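Local coordinates for austinol synthesis protein H (Emericella nidulans FGSC A4, PDB 5X9K) that takes part, as a homodimeric isomerase of the trt14 family, in the biosynthesis of the fungal meroterpenoids austinol and dehydroaustinol, at residues V45-L49 / S76-Q81; C56-P62 / E142-A148; D85-N89 / D118-F124; R123-E127 / A151-A155. All blocks are in the same frame, centred on the assembly; numbering follows the deposited sequence.

Overall arrangement
Contacts 2, 3 and 4 all reach one curved mixed sheet, while contact 1 joins two of the helices that accompany it. Along the chain, contact 1 closes before contacts 3 and 4 open, whereas its segments alternate with those of contact 2, and the two touch where S76 packs on L58. Contacts 1 and 3 share helix 73-86, their centres about 16 Å apart. Contacts 3 and 4 share R123 and F124 on strand 122-134 and lie closest, about 11 Å between centres; contacts 2 and 3 are farthest apart, about 23 Å. Contacts 2 and 4 both touch the second subunit, so these parts of the fold serve the homodimer as well as the single chain.

Contact 1 of 4, residues V45-L49 / S76-Q81; sequences VESVL and SKADFQ
V48 sets its CG1 methyl over one face of the F80 ring, 4.0 Å from the centroid and 29° off the ring normal, a CH-pi contact that forms the tight inner side of this helix pair. L49 adds its CD2 methyl from an oblique direction, 3.7 Å from F80 CE2, while its other branch turns to the aliphatic chain of K77, with L49 CD1 3.6 Å from K77 CD. A branched residue suits this place because one leucine can fill two directions at once, and the broad flat phenylalanine gives both helix residues something to rest on. V45, at the N-cap position of helix 46-49, crosses the K77 chain at about a right angle, its CG1 methyl 3.9 Å from K77 CE and its CG2 methyl beside the backbone oxygen of F80.

Toward solvent the contact becomes polar. K77 leaves its backbone with CG anti to N (chi1 -175°) and runs on extended, which carries NZ past the apolar patch to E46; there K77 NZ donates to the syn lone pair of E46 OE2 at 2.9 Å. Away from this salt bridge, a water spans the gap, accepting from V45 N and donating to F80 O. S76 belongs to the inner side, but its hydroxyl bonds to K73 O of its own helix. Such helix-on-helix packing beside a curved sheet is consistent with the cone-shaped alpha+beta fold of SnoaL-like proteins.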
loop_
_atom_site.group_PDB
_atom_site.type_symbol
_atom_site.label_atom_id
_atom_site.label_comp_id
_atom_site.label_asym_id
_atom_site.label_seq_id
_atom_site.Cartn_x
_atom_site.Cartn_y
_atom_site.Cartn_z
ATOM N N VAL A 45 -14.742 -5.135 18.060
ATOM C CA VAL A 45 -13.764 -4.165 18.557
ATOM C C VAL A 45 -12.532 -4.848 19.148
ATOM O O VAL A 45 -11.400 -4.591 18.725
ATOM C CB VAL A 45 -14.378 -3.214 19.599
ATOM C CG1 VAL A 45 -13.362 -2.165 19.995
ATOM C CG2 VAL A 45 -15.652 -2.565 19.066
ATOM N N GLU A 46 -12.743 -5.712 20.139
ATOM C CA GLU A 46 -11.635 -6.147 20.982
ATOM C C GLU A 46 -10.808 -7.273 20.374
ATOM O O GLU A 46 -9.632 -7.419 20.718
ATOM C CB GLU A 46 -12.176 -6.590 22.336
ATOM C CG GLU A 46 -12.971 -5.537 23.076
ATOM C CD GLU A 46 -12.104 -4.403 23.582
ATOM O OE1 GLU A 46 -10.859 -4.532 23.546
ATOM O OE2 GLU A 46 -12.674 -3.374 24.005
ATOM N N SER A 47 -11.391 -8.100 19.510
ATOM C CA SER A 47 -10.633 -9.230 18.990
ATOM C C SER A 47 -9.454 -8.768 18.146
ATOM O O SER A 47 -8.381 -9.384 18.183
ATOM C CB SER A 47 -11.547 -10.154 18.192
ATOM O OG SER A 47 -12.322 -10.943 19.073
ATOM N N VAL A 48 -9.634 -7.686 17.382
ATOM C CA VAL A 48 -8.522 -7.087 16.646
ATOM C C VAL A 48 -7.503 -6.502 17.611
ATOM O O VAL A 48 -6.297 -6.763 17.505
ATOM C CB VAL A 48 -9.030 -6.013 15.667
ATOM C CG1 VAL A 48 -7.874 -5.370 14.977
ATOM C CG2 VAL A 48 -9.971 -6.618 14.637
ATOM N N LEU A 49 -7.974 -5.712 18.577
ATOM C CA LEU A 49 -7.061 -5.085 19.524
ATOM C C LEU A 49 -6.282 -6.117 20.319
ATOM O O LEU A 49 -5.153 -5.847 20.733
ATOM C CB LEU A 49 -7.830 -4.174 20.481
ATOM C CG LEU A 49 -8.457 -2.901 19.920
ATOM C CD1 LEU A 49 -9.393 -2.327 20.978
ATOM C CD2 LEU A 49 -7.381 -1.901 19.536
ATOM N N SER A 76 -6.243 3.969 18.158
ATOM C CA SER A 76 -6.925 3.285 17.071
ATOM C C SER A 76 -8.231 2.625 17.496
ATOM O O SER A 76 -8.990 2.190 16.623
ATOM C CB SER A 76 -6.006 2.237 16.450
ATOM O OG SER A 76 -5.790 1.155 17.338
ATOM N N LYS A 77 -8.518 2.540 18.798
ATOM C CA LYS A 77 -9.722 1.830 19.230
ATOM C C LYS A 77 -10.987 2.457 18.652
ATOM O O LYS A 77 -11.954 1.744 18.356
ATOM C CB LYS A 77 -9.798 1.790 20.757
ATOM C CG LYS A 77 -10.966 0.959 21.276
ATOM C CD LYS A 77 -10.778 0.521 22.717
ATOM C CE LYS A 77 -11.867 -0.451 23.117
ATOM N NZ LYS A 77 -11.947 -0.627 24.584
ATOM N N ALA A 78 -10.998 3.781 18.477
ATOM C CA ALA A 78 -12.150 4.433 17.863
ATOM C C ALA A 78 -12.430 3.887 16.466
ATOM O O ALA A 78 -13.596 3.773 16.069
ATOM C CB ALA A 78 -11.921 5.945 17.812
ATOM N N ASP A 79 -11.374 3.544 15.712
ATOM C CA ASP A 79 -11.553 3.009 14.364
ATOM C C ASP A 79 -12.300 1.684 14.396
ATOM O O ASP A 79 -13.203 1.450 13.588
ATOM C CB ASP A 79 -10.195 2.838 13.672
ATOM C CG ASP A 79 -9.534 4.175 13.308
ATOM O OD1 ASP A 79 -10.255 5.123 12.937
ATOM O OD2 ASP A 79 -8.287 4.270 13.382
ATOM N N PHE A 80 -11.933 0.795 15.318
ATOM C CA PHE A 80 -12.632 -0.483 15.394
ATOM C C PHE A 80 -14.027 -0.320 15.988
ATOM O O PHE A 80 -14.937 -1.099 15.664
ATOM C CB PHE A 80 -11.783 -1.484 16.177
ATOM C CG PHE A 80 -10.358 -1.557 15.683
ATOM C CD1 PHE A 80 -10.076 -2.063 14.424
ATOM C CD2 PHE A 80 -9.313 -1.087 16.460
ATOM C CE1 PHE A 80 -8.774 -2.111 13.958
ATOM C CE2 PHE A 80 -8.009 -1.139 15.999
ATOM C CZ PHE A 80 -7.742 -1.649 14.744
ATOM N N GLN A 81 -14.224 0.700 16.827
ATOM C CA GLN A 81 -15.572 1.006 17.287
ATOM C C GLN A 81 -16.461 1.394 16.114
ATOM O O GLN A 81 -17.630 0.996 16.054
ATOM C CB GLN A 81 -15.531 2.116 18.336
ATOM C CG GLN A 81 -14.875 1.680 19.632
ATOM C CD GLN A 81 -14.751 2.800 20.646
ATOM O OE1 GLN A 81 -14.947 3.975 20.327
ATOM N NE2 GLN A 81 -14.426 2.438 21.882
HETATM O O HOH W 1 -14.843 -3.772 15.586
#

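Contact 2 of 4, residues C56-P62 / E142-A148; sequences CTLRSFP and EDFFQFA
The F147 ring carries the P62 ring on one face, with P62 CD over that face, 4.3 Å from the F147 centroid; the cis peptide before P62 sets the course of the chain there. F61 and F145 meet obliquely, ring planes at 36°, with F61 CD2 3.4 Å from F145 CE2, and H112 of the second subunit packs edge-to-face with both. A further flat group on this side is the R59 guanidinium: D143 lies at its edge and the T57 CG2 methyl over one face. R59 grips the carboxylate side-on, the two planes only 19° apart, with R59 NE 3.0 Å from D143 OD1 and R59 NH2 3.1 Å from D143 OD2. D143 reaches this position with CG anti to its backbone nitrogen (chi1 -162°).

These groups ride on a parallel pair of neighbouring strands, whose directions nearly coincide, in the mixed sheet. T57, R59 and F61 turn both N-H and C=O to segment 142-148, as R59 N to F144 O (2.7 Å) and Q146 N to R59 O (2.8 Å), whereas L58 and S60 bond to Q71 and A69 on the other side. E142 and D143 both face Q133 in a classic beta bulge. On the reverse face L58 CD2 comes 3.5 Å from F144 CD2, and that aromatic ring is met edge-to-face by Y130 and F36.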
loop_
_atom_site.group_PDB
_atom_site.type_symbol
_atom_site.label_atom_id
_atom_site.label_comp_id
_atom_site.label_asym_id
_atom_site.label_seq_id
_atom_site.Cartn_x
_atom_site.Cartn_y
_atom_site.Cartn_z
ATOM N N CYS A 56 2.201 -1.385 20.067
ATOM C CA CYS A 56 2.039 -1.467 18.620
ATOM C C CYS A 56 1.900 -0.079 18.007
ATOM O O CYS A 56 1.151 0.770 18.505
ATOM C CB CYS A 56 0.815 -2.309 18.283
ATOM S SG CYS A 56 0.595 -2.643 16.528
ATOM N N THR A 57 2.636 0.145 16.922
ATOM C CA THR A 57 2.530 1.356 16.115
ATOM C C THR A 57 1.592 1.057 14.954
ATOM O O THR A 57 1.811 0.087 14.224
ATOM C CB THR A 57 3.906 1.771 15.583
ATOM O OG1 THR A 57 4.810 2.012 16.674
ATOM C CG2 THR A 57 3.801 3.026 14.720
ATOM N N LEU A 58 0.540 1.858 14.796
ATOM C CA LEU A 58 -0.301 1.780 13.605
ATOM C C LEU A 58 0.103 2.898 12.652
ATOM O O LEU A 58 0.137 4.065 13.049
ATOM C CB LEU A 58 -1.787 1.884 13.955
ATOM C CG LEU A 58 -2.338 0.713 14.773
ATOM C CD1 LEU A 58 -2.162 0.930 16.269
ATOM C CD2 LEU A 58 -3.779 0.438 14.433
ATOM N N ARG A 59 0.434 2.540 11.411
ATOM C CA ARG A 59 0.845 3.510 10.401
ATOM C C ARG A 59 -0.170 3.485 9.270
ATOM O O ARG A 59 -0.471 2.413 8.732
ATOM C CB ARG A 59 2.230 3.194 9.840
ATOM C CG ARG A 59 3.252 2.818 10.858
ATOM C CD ARG A 59 4.563 2.459 10.177
ATOM N NE ARG A 59 5.552 2.094 11.176
ATOM C CZ ARG A 59 6.585 2.848 11.533
ATOM N NH1 ARG A 59 6.802 4.028 10.951
ATOM N NH2 ARG A 59 7.412 2.404 12.471
ATOM N N SER A 60 -0.672 4.654 8.883
ATOM C CA SER A 60 -1.749 4.726 7.904
ATOM C C SER A 60 -1.354 5.666 6.776
ATOM O O SER A 60 -1.110 6.854 7.014
ATOM C CB SER A 60 -3.049 5.193 8.559
ATOM O OG SER A 60 -3.413 4.284 9.583
ATOM N N PHE A 61 -1.326 5.133 5.568
ATOM C CA PHE A 61 -0.913 5.839 4.356
ATOM C C PHE A 61 -1.974 5.632 3.282
ATOM O O PHE A 61 -2.829 4.761 3.415
ATOM C CB PHE A 61 0.449 5.300 3.908
ATOM C CG PHE A 61 1.528 5.594 4.883
ATOM C CD1 PHE A 61 2.000 6.895 5.018
ATOM C CD2 PHE A 61 2.034 4.602 5.714
ATOM C CE1 PHE A 61 3.002 7.193 5.931
ATOM C CE2 PHE A 61 3.025 4.898 6.641
ATOM C CZ PHE A 61 3.505 6.200 6.748
ATOM N N PRO A 62 -1.969 6.465 2.221
ATOM C CA PRO A 62 -1.098 7.596 1.877
ATOM C C PRO A 62 -1.177 8.730 2.887
ATOM O O PRO A 62 -2.184 8.851 3.594
ATOM C CB PRO A 62 -1.646 8.089 0.520
ATOM C CG PRO A 62 -2.591 7.044 0.041
ATOM C CD PRO A 62 -3.075 6.305 1.256
ATOM N N GLU A 142 3.113 -6.023 16.280
ATOM C CA GLU A 142 3.724 -4.876 16.946
ATOM C C GLU A 142 3.971 -3.698 16.020
ATOM O O GLU A 142 4.319 -2.619 16.500
ATOM C CB GLU A 142 5.051 -5.280 17.620
ATOM C CG GLU A 142 6.136 -5.761 16.665
ATOM C CD GLU A 142 7.417 -6.174 17.383
ATOM O OE1 GLU A 142 7.374 -6.424 18.614
ATOM O OE2 GLU A 142 8.463 -6.254 16.708
ATOM N N ASP A 143 3.802 -3.869 14.715
ATOM C CA ASP A 143 3.771 -2.728 13.808
ATOM C C ASP A 143 2.768 -3.049 12.712
ATOM O O ASP A 143 2.865 -4.090 12.063
ATOM C CB ASP A 143 5.158 -2.425 13.244
ATOM C CG ASP A 143 5.258 -1.013 12.661
ATOM O OD1 ASP A 143 4.623 -0.740 11.618
ATOM O OD2 ASP A 143 5.959 -0.166 13.260
ATOM N N PHE A 144 1.782 -2.179 12.548
ATOM C CA PHE A 144 0.626 -2.392 11.675
ATOM C C PHE A 144 0.654 -1.249 10.660
ATOM O O PHE A 144 0.166 -0.152 10.940
ATOM C CB PHE A 144 -0.669 -2.417 12.509
ATOM C CG PHE A 144 -1.944 -2.553 11.710
ATOM C CD1 PHE A 144 -1.939 -2.944 10.366
ATOM C CD2 PHE A 144 -3.164 -2.303 12.320
ATOM C CE1 PHE A 144 -3.120 -3.053 9.656
ATOM C CE2 PHE A 144 -4.360 -2.428 11.612
ATOM C CZ PHE A 144 -4.334 -2.797 10.276
ATOM N N PHE A 145 1.257 -1.516 9.498
ATOM C CA PHE A 145 1.282 -0.589 8.367
ATOM C C PHE A 145 0.093 -0.903 7.469
ATOM O O PHE A 145 -0.152 -2.067 7.141
ATOM C CB PHE A 145 2.615 -0.729 7.605
ATOM C CG PHE A 145 2.667 -0.048 6.234
ATOM C CD1 PHE A 145 2.040 -0.605 5.122
ATOM C CD2 PHE A 145 3.434 1.093 6.050
ATOM C CE1 PHE A 145 2.138 0.009 3.845
ATOM C CE2 PHE A 145 3.534 1.705 4.791
ATOM C CZ PHE A 145 2.881 1.160 3.695
ATOM N N GLN A 146 -0.652 0.118 7.085
ATOM C CA GLN A 146 -1.642 -0.068 6.034
ATOM C C GLN A 146 -1.538 1.054 5.022
ATOM O O GLN A 146 -1.275 2.207 5.375
ATOM C CB GLN A 146 -3.055 -0.156 6.595
ATOM C CG GLN A 146 -3.643 1.128 7.063
ATOM C CD GLN A 146 -5.040 0.920 7.573
ATOM O OE1 GLN A 146 -5.980 0.774 6.789
ATOM N NE2 GLN A 146 -5.187 0.873 8.892
ATOM N N PHE A 147 -1.682 0.693 3.755
ATOM C CA PHE A 147 -1.700 1.649 2.658
ATOM C C PHE A 147 -3.075 1.477 2.047
ATOM O O PHE A 147 -3.380 0.418 1.486
ATOM C CB PHE A 147 -0.575 1.391 1.656
ATOM C CG PHE A 147 -0.363 2.519 0.661
ATOM C CD1 PHE A 147 -1.305 2.785 -0.316
ATOM C CD2 PHE A 147 0.800 3.285 0.702
ATOM C CE1 PHE A 147 -1.107 3.810 -1.233
ATOM C CE2 PHE A 147 1.019 4.321 -0.220
ATOM C CZ PHE A 147 0.050 4.574 -1.192
ATOM N N ALA A 148 -3.916 2.494 2.209
ATOM C CA ALA A 148 -5.332 2.376 1.914
ATOM C C ALA A 148 -5.629 2.808 0.484
ATOM O O ALA A 148 -4.843 3.508 -0.165
ATOM C CB ALA A 148 -6.148 3.221 2.890
#

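Contact 3 of 4, residues D85-N89 / D118-F124; sequences DFFYN and DSLVGRF
F87 and S119 form a non-hydrogen-bonded antiparallel pair, N89 and D118 a hydrogen-bonded one, and the register slips by one between them: Y88 and N89 both face D118 in a classic beta bulge. D118 O takes Y88 N at 2.8 Å and N89 N only weakly, while L120 N, at the bend of the hairpin that joins strands 108-119 and 122-134, bonds to F86 O at 2.9 Å.

On the buried side the S119 CB methylene sits over one face of the F87 ring, 3.9 Å from its centroid. F124 comes to that ring's edge, its CD2 3.6 Å from F87 CZ and the two planes at 53°; both rings also meet W156 of helix 150-167, a large flat partner for two aromatic side chains. On the other face of the sheet N89 ND2 donates to D118 OD2 (3.0 Å), the amide and carboxylate planes being nearly perpendicular. The other carboxylate oxygen takes R123 NH1 from above its plane.

S119 to G122 makes a type I turn, and the positive phi of G122 (100°) is one that glycine accepts readily. S119 OG, held between backbone N and carbonyl carbon (chi1 84°), accepts from V121 N as an ST turn and donates to G122 O at 2.8 Å.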
loop_
_atom_site.group_PDB
_atom_site.type_symbol
_atom_site.label_atom_id
_atom_site.label_comp_id
_atom_site.label_asym_id
_atom_site.label_seq_id
_atom_site.Cartn_x
_atom_site.Cartn_y
_atom_site.Cartn_z
ATOM N N ASP A 85 -20.031 -0.206 14.629
ATOM C CA ASP A 85 -21.265 0.568 14.643
ATOM C C ASP A 85 -21.881 0.713 13.256
ATOM O O ASP A 85 -23.102 0.855 13.139
ATOM C CB ASP A 85 -21.011 1.951 15.251
ATOM C CG ASP A 85 -20.678 1.888 16.732
ATOM O OD1 ASP A 85 -21.179 0.966 17.416
ATOM O OD2 ASP A 85 -19.915 2.754 17.212
ATOM N N PHE A 86 -21.073 0.679 12.201
ATOM C CA PHE A 86 -21.540 1.059 10.875
ATOM C C PHE A 86 -21.677 -0.106 9.904
ATOM O O PHE A 86 -22.120 0.109 8.772
ATOM C CB PHE A 86 -20.603 2.114 10.275
ATOM C CG PHE A 86 -20.498 3.380 11.096
ATOM C CD1 PHE A 86 -21.568 3.830 11.848
ATOM C CD2 PHE A 86 -19.325 4.117 11.109
ATOM C CE1 PHE A 86 -21.470 4.991 12.598
ATOM C CE2 PHE A 86 -19.222 5.284 11.858
ATOM C CZ PHE A 86 -20.292 5.717 12.598
ATOM N N PHE A 87 -21.329 -1.327 10.297
ATOM C CA PHE A 87 -21.364 -2.464 9.386
ATOM C C PHE A 87 -22.291 -3.560 9.903
ATOM O O PHE A 87 -22.236 -3.922 11.083
ATOM C CB PHE A 87 -19.957 -3.030 9.163
ATOM C CG PHE A 87 -19.134 -2.213 8.207
ATOM C CD1 PHE A 87 -19.182 -2.473 6.847
ATOM C CD2 PHE A 87 -18.352 -1.169 8.659
ATOM C CE1 PHE A 87 -18.443 -1.725 5.955
ATOM C CE2 PHE A 87 -17.609 -0.405 7.763
ATOM C CZ PHE A 87 -17.658 -0.684 6.419
ATOM N N TYR A 88 -23.135 -4.088 9.010
ATOM C CA TYR A 88 -23.861 -5.325 9.308
ATOM C C TYR A 88 -22.936 -6.531 9.218
ATOM O O TYR A 88 -23.036 -7.464 10.017
ATOM C CB TYR A 88 -25.031 -5.509 8.345
ATOM C CG TYR A 88 -26.005 -4.356 8.314
ATOM C CD1 TYR A 88 -26.950 -4.197 9.314
ATOM C CD2 TYR A 88 -25.984 -3.438 7.276
ATOM C CE1 TYR A 88 -27.843 -3.142 9.290
ATOM C CE2 TYR A 88 -26.875 -2.376 7.240
ATOM C CZ TYR A 88 -27.801 -2.236 8.251
ATOM O OH TYR A 88 -28.692 -1.188 8.225
ATOM N N ASN A 89 -22.050 -6.541 8.231
ATOM C CA ASN A 89 -21.021 -7.565 8.132
ATOM C C ASN A 89 -19.823 -6.952 7.432
ATOM O O ASN A 89 -19.938 -5.944 6.729
ATOM C CB ASN A 89 -21.513 -8.806 7.384
ATOM C CG ASN A 89 -21.984 -8.484 5.984
ATOM O OD1 ASN A 89 -21.175 -8.294 5.073
ATOM N ND2 ASN A 89 -23.302 -8.400 5.806
ATOM N N ASP A 118 -21.345 -5.048 4.156
ATOM C CA ASP A 118 -22.617 -4.363 4.006
ATOM C C ASP A 118 -22.735 -3.349 5.132
ATOM O O ASP A 118 -22.738 -3.722 6.309
ATOM C CB ASP A 118 -23.770 -5.366 4.030
ATOM C CG ASP A 118 -23.752 -6.296 2.827
ATOM O OD1 ASP A 118 -23.531 -5.822 1.692
ATOM O OD2 ASP A 118 -23.944 -7.511 3.016
ATOM N N SER A 119 -22.814 -2.071 4.780
ATOM C CA SER A 119 -22.790 -1.036 5.797
ATOM C C SER A 119 -24.098 -0.261 5.809
ATOM O O SER A 119 -24.941 -0.382 4.918
ATOM C CB SER A 119 -21.619 -0.063 5.583
ATOM O OG SER A 119 -21.970 0.927 4.646
ATOM N N LEU A 120 -24.226 0.548 6.857
ATOM C CA LEU A 120 -25.305 1.500 7.059
ATOM C C LEU A 120 -25.656 2.260 5.784
ATOM O O LEU A 120 -26.832 2.552 5.534
ATOM C CB LEU A 120 -24.887 2.471 8.165
ATOM C CG LEU A 120 -25.908 3.323 8.895
ATOM C CD1 LEU A 120 -27.082 2.472 9.342
ATOM C CD2 LEU A 120 -25.220 3.957 10.092
ATOM N N VAL A 121 -24.645 2.587 4.975
ATOM C CA VAL A 121 -24.842 3.396 3.773
ATOM C C VAL A 121 -24.538 2.558 2.538
ATOM O O VAL A 121 -24.101 3.083 1.509
ATOM C CB VAL A 121 -23.981 4.675 3.803
ATOM C CG1 VAL A 121 -24.400 5.566 4.949
ATOM C CG2 VAL A 121 -22.503 4.331 3.921
ATOM N N GLY A 122 -24.777 1.260 2.622
ATOM C CA GLY A 122 -24.691 0.413 1.458
ATOM C C GLY A 122 -23.389 -0.353 1.375
ATOM O O GLY A 122 -22.641 -0.485 2.344
ATOM N N ARG A 123 -23.124 -0.864 0.173
ATOM C CA ARG A 123 -21.979 -1.738 -0.052
ATOM C C ARG A 123 -20.667 -0.966 0.068
ATOM O O ARG A 123 -20.528 0.147 -0.452
ATOM C CB ARG A 123 -22.092 -2.372 -1.439
ATOM C CG ARG A 123 -21.128 -3.485 -1.712
ATOM C CD ARG A 123 -21.494 -4.718 -0.907
ATOM N NE ARG A 123 -20.531 -5.776 -1.164
ATOM C CZ ARG A 123 -20.350 -6.833 -0.388
ATOM N NH1 ARG A 123 -21.062 -6.984 0.725
ATOM N NH2 ARG A 123 -19.434 -7.726 -0.720
ATOM N N PHE A 124 -19.700 -1.561 0.765
ATOM C CA PHE A 124 -18.344 -1.027 0.851
ATOM C C PHE A 124 -17.392 -2.100 0.359
ATOM O O PHE A 124 -17.426 -3.233 0.849
ATOM C CB PHE A 124 -17.993 -0.614 2.280
ATOM C CG PHE A 124 -16.630 0.019 2.418
ATOM C CD1 PHE A 124 -16.275 1.110 1.637
ATOM C CD2 PHE A 124 -15.720 -0.461 3.353
ATOM C CE1 PHE A 124 -15.033 1.698 1.782
ATOM C CE2 PHE A 124 -14.481 0.110 3.505
ATOM C CZ PHE A 124 -14.125 1.192 2.724
#

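Contact 4 of 4, residues R123-E127 / A151-A155; sequences RFETE and ATRDA
T152 and T126 bring helix 150-167 and strand 122-134 together hydroxyl to hydroxyl, while the residues flanking T152 tie the helix to its surroundings. Just before it, A151 uses its backbone N to bond S150 OG of the second subunit, and its small side chain suits a place where S64 of that subunit packs close by.

T152 carries the contact. Its OG1 lies 2.6 Å from T126 OG1, a short hydrogen bond, and is also bonded to D149 OD2, so two partners grip a single hydroxyl. The torsion accounts for this: with OG1 between backbone N and carbonyl carbon (chi1 51°), the oxygen turns to T126, while the methyl also faces the strand, T152 CG2 resting 3.8 Å from E125 O. Beta branching lets one residue meet the strand with both its hydroxyl and its methyl. T152 O, on the helix backbone, meets the edge of the F124 ring, 3.5 Å from F124 CE1.

R153 follows with its CA at that same ring edge, but its long chain leads away from the strand, to a weak salt bridge with D154 next to it and to packing against A148. A155 N then closes a helical turn onto A151 O.

The segment axes come within 7.9 Å at an angle of 145°: a C-terminal helix packed roughly antiparallel on a strand of the sheet, at a place where A151 and T152 also meet the second subunit of the homodimer.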
loop_
_atom_site.group_PDB
_atom_site.type_symbol
_atom_site.label_atom_id
_atom_site.label_comp_id
_atom_site.label_asym_id
_atom_site.label_seq_id
_atom_site.Cartn_x
_atom_site.Cartn_y
_atom_site.Cartn_z
ATOM N N ARG A 123 -23.124 -0.864 0.173
ATOM C CA ARG A 123 -21.979 -1.738 -0.052
ATOM C C ARG A 123 -20.667 -0.966 0.068
ATOM O O ARG A 123 -20.528 0.147 -0.452
ATOM C CB ARG A 123 -22.092 -2.372 -1.439
ATOM C CG ARG A 123 -21.128 -3.485 -1.712
ATOM C CD ARG A 123 -21.494 -4.718 -0.907
ATOM N NE ARG A 123 -20.531 -5.776 -1.164
ATOM C CZ ARG A 123 -20.350 -6.833 -0.388
ATOM N NH1 ARG A 123 -21.062 -6.984 0.725
ATOM N NH2 ARG A 123 -19.434 -7.726 -0.720
ATOM N N PHE A 124 -19.700 -1.561 0.765
ATOM C CA PHE A 124 -18.344 -1.027 0.851
ATOM C C PHE A 124 -17.392 -2.100 0.359
ATOM O O PHE A 124 -17.426 -3.233 0.849
ATOM C CB PHE A 124 -17.993 -0.614 2.280
ATOM C CG PHE A 124 -16.630 0.019 2.418
ATOM C CD1 PHE A 124 -16.275 1.110 1.637
ATOM C CD2 PHE A 124 -15.720 -0.461 3.353
ATOM C CE1 PHE A 124 -15.033 1.698 1.782
ATOM C CE2 PHE A 124 -14.481 0.110 3.505
ATOM C CZ PHE A 124 -14.125 1.192 2.724
ATOM N N GLU A 125 -16.577 -1.758 -0.635
ATOM C CA GLU A 125 -15.538 -2.649 -1.127
ATOM C C GLU A 125 -14.287 -1.820 -1.360
ATOM O O GLU A 125 -14.283 -0.901 -2.183
ATOM C CB GLU A 125 -15.968 -3.364 -2.411
ATOM C CG GLU A 125 -17.297 -4.107 -2.259
ATOM C CD GLU A 125 -17.575 -5.055 -3.410
ATOM O OE1 GLU A 125 -16.781 -5.078 -4.378
ATOM O OE2 GLU A 125 -18.590 -5.776 -3.344
ATOM N N THR A 126 -13.224 -2.144 -0.634
ATOM C CA THR A 126 -11.992 -1.387 -0.698
ATOM C C THR A 126 -10.840 -2.382 -0.711
ATOM O O THR A 126 -11.051 -3.600 -0.696
ATOM C CB THR A 126 -11.918 -0.401 0.471
ATOM O OG1 THR A 126 -10.916 0.591 0.210
ATOM C CG2 THR A 126 -11.642 -1.139 1.804
ATOM N N GLU A 127 -9.619 -1.868 -0.785
ATOM C CA GLU A 127 -8.441 -2.718 -0.693
ATOM C C GLU A 127 -7.307 -1.971 -0.010
ATOM O O GLU A 127 -7.352 -0.754 0.166
ATOM C CB GLU A 127 -7.994 -3.216 -2.062
ATOM C CG GLU A 127 -7.818 -2.113 -3.066
ATOM C CD GLU A 127 -7.599 -2.640 -4.461
ATOM O OE1 GLU A 127 -6.619 -3.392 -4.670
ATOM O OE2 GLU A 127 -8.412 -2.289 -5.349
ATOM N N ALA A 151 -9.540 6.483 -2.542
ATOM C CA ALA A 151 -10.738 6.775 -3.331
ATOM C C ALA A 151 -11.978 6.137 -2.707
ATOM O O ALA A 151 -12.970 6.820 -2.433
ATOM C CB ALA A 151 -10.556 6.290 -4.765
ATOM N N THR A 152 -11.934 4.826 -2.441
ATOM C CA THR A 152 -13.137 4.202 -1.903
ATOM C C THR A 152 -13.324 4.505 -0.416
ATOM O O THR A 152 -14.460 4.656 0.049
ATOM C CB THR A 152 -13.115 2.690 -2.155
ATOM O OG1 THR A 152 -11.866 2.147 -1.713
ATOM C CG2 THR A 152 -13.269 2.407 -3.652
ATOM N N ARG A 153 -12.235 4.564 0.357
ATOM C CA ARG A 153 -12.363 4.881 1.775
ATOM C C ARG A 153 -12.984 6.258 1.984
ATOM O O ARG A 153 -13.901 6.416 2.800
ATOM C CB ARG A 153 -11.002 4.817 2.456
ATOM C CG ARG A 153 -11.051 5.146 3.942
ATOM C CD ARG A 153 -9.645 5.365 4.490
ATOM N NE ARG A 153 -9.022 6.523 3.859
ATOM C CZ ARG A 153 -7.751 6.874 4.016
ATOM N NH1 ARG A 153 -6.948 6.147 4.788
ATOM N NH2 ARG A 153 -7.287 7.951 3.394
ATOM N N ASP A 154 -12.464 7.276 1.292
ATOM C CA ASP A 154 -12.985 8.630 1.478
ATOM C C ASP A 154 -14.425 8.748 0.983
ATOM O O ASP A 154 -15.236 9.469 1.580
ATOM C CB ASP A 154 -12.110 9.655 0.753
ATOM C CG ASP A 154 -10.663 9.665 1.238
ATOM O OD1 ASP A 154 -10.381 9.201 2.370
ATOM O OD2 ASP A 154 -9.802 10.138 0.464
ATOM N N ALA A 155 -14.755 8.070 -0.118
ATOM C CA ALA A 155 -16.119 8.117 -0.642
ATOM C C ALA A 155 -17.103 7.551 0.371
ATOM O O ALA A 155 -18.138 8.162 0.672
ATOM C CB ALA A 155 -16.200 7.351 -1.962
#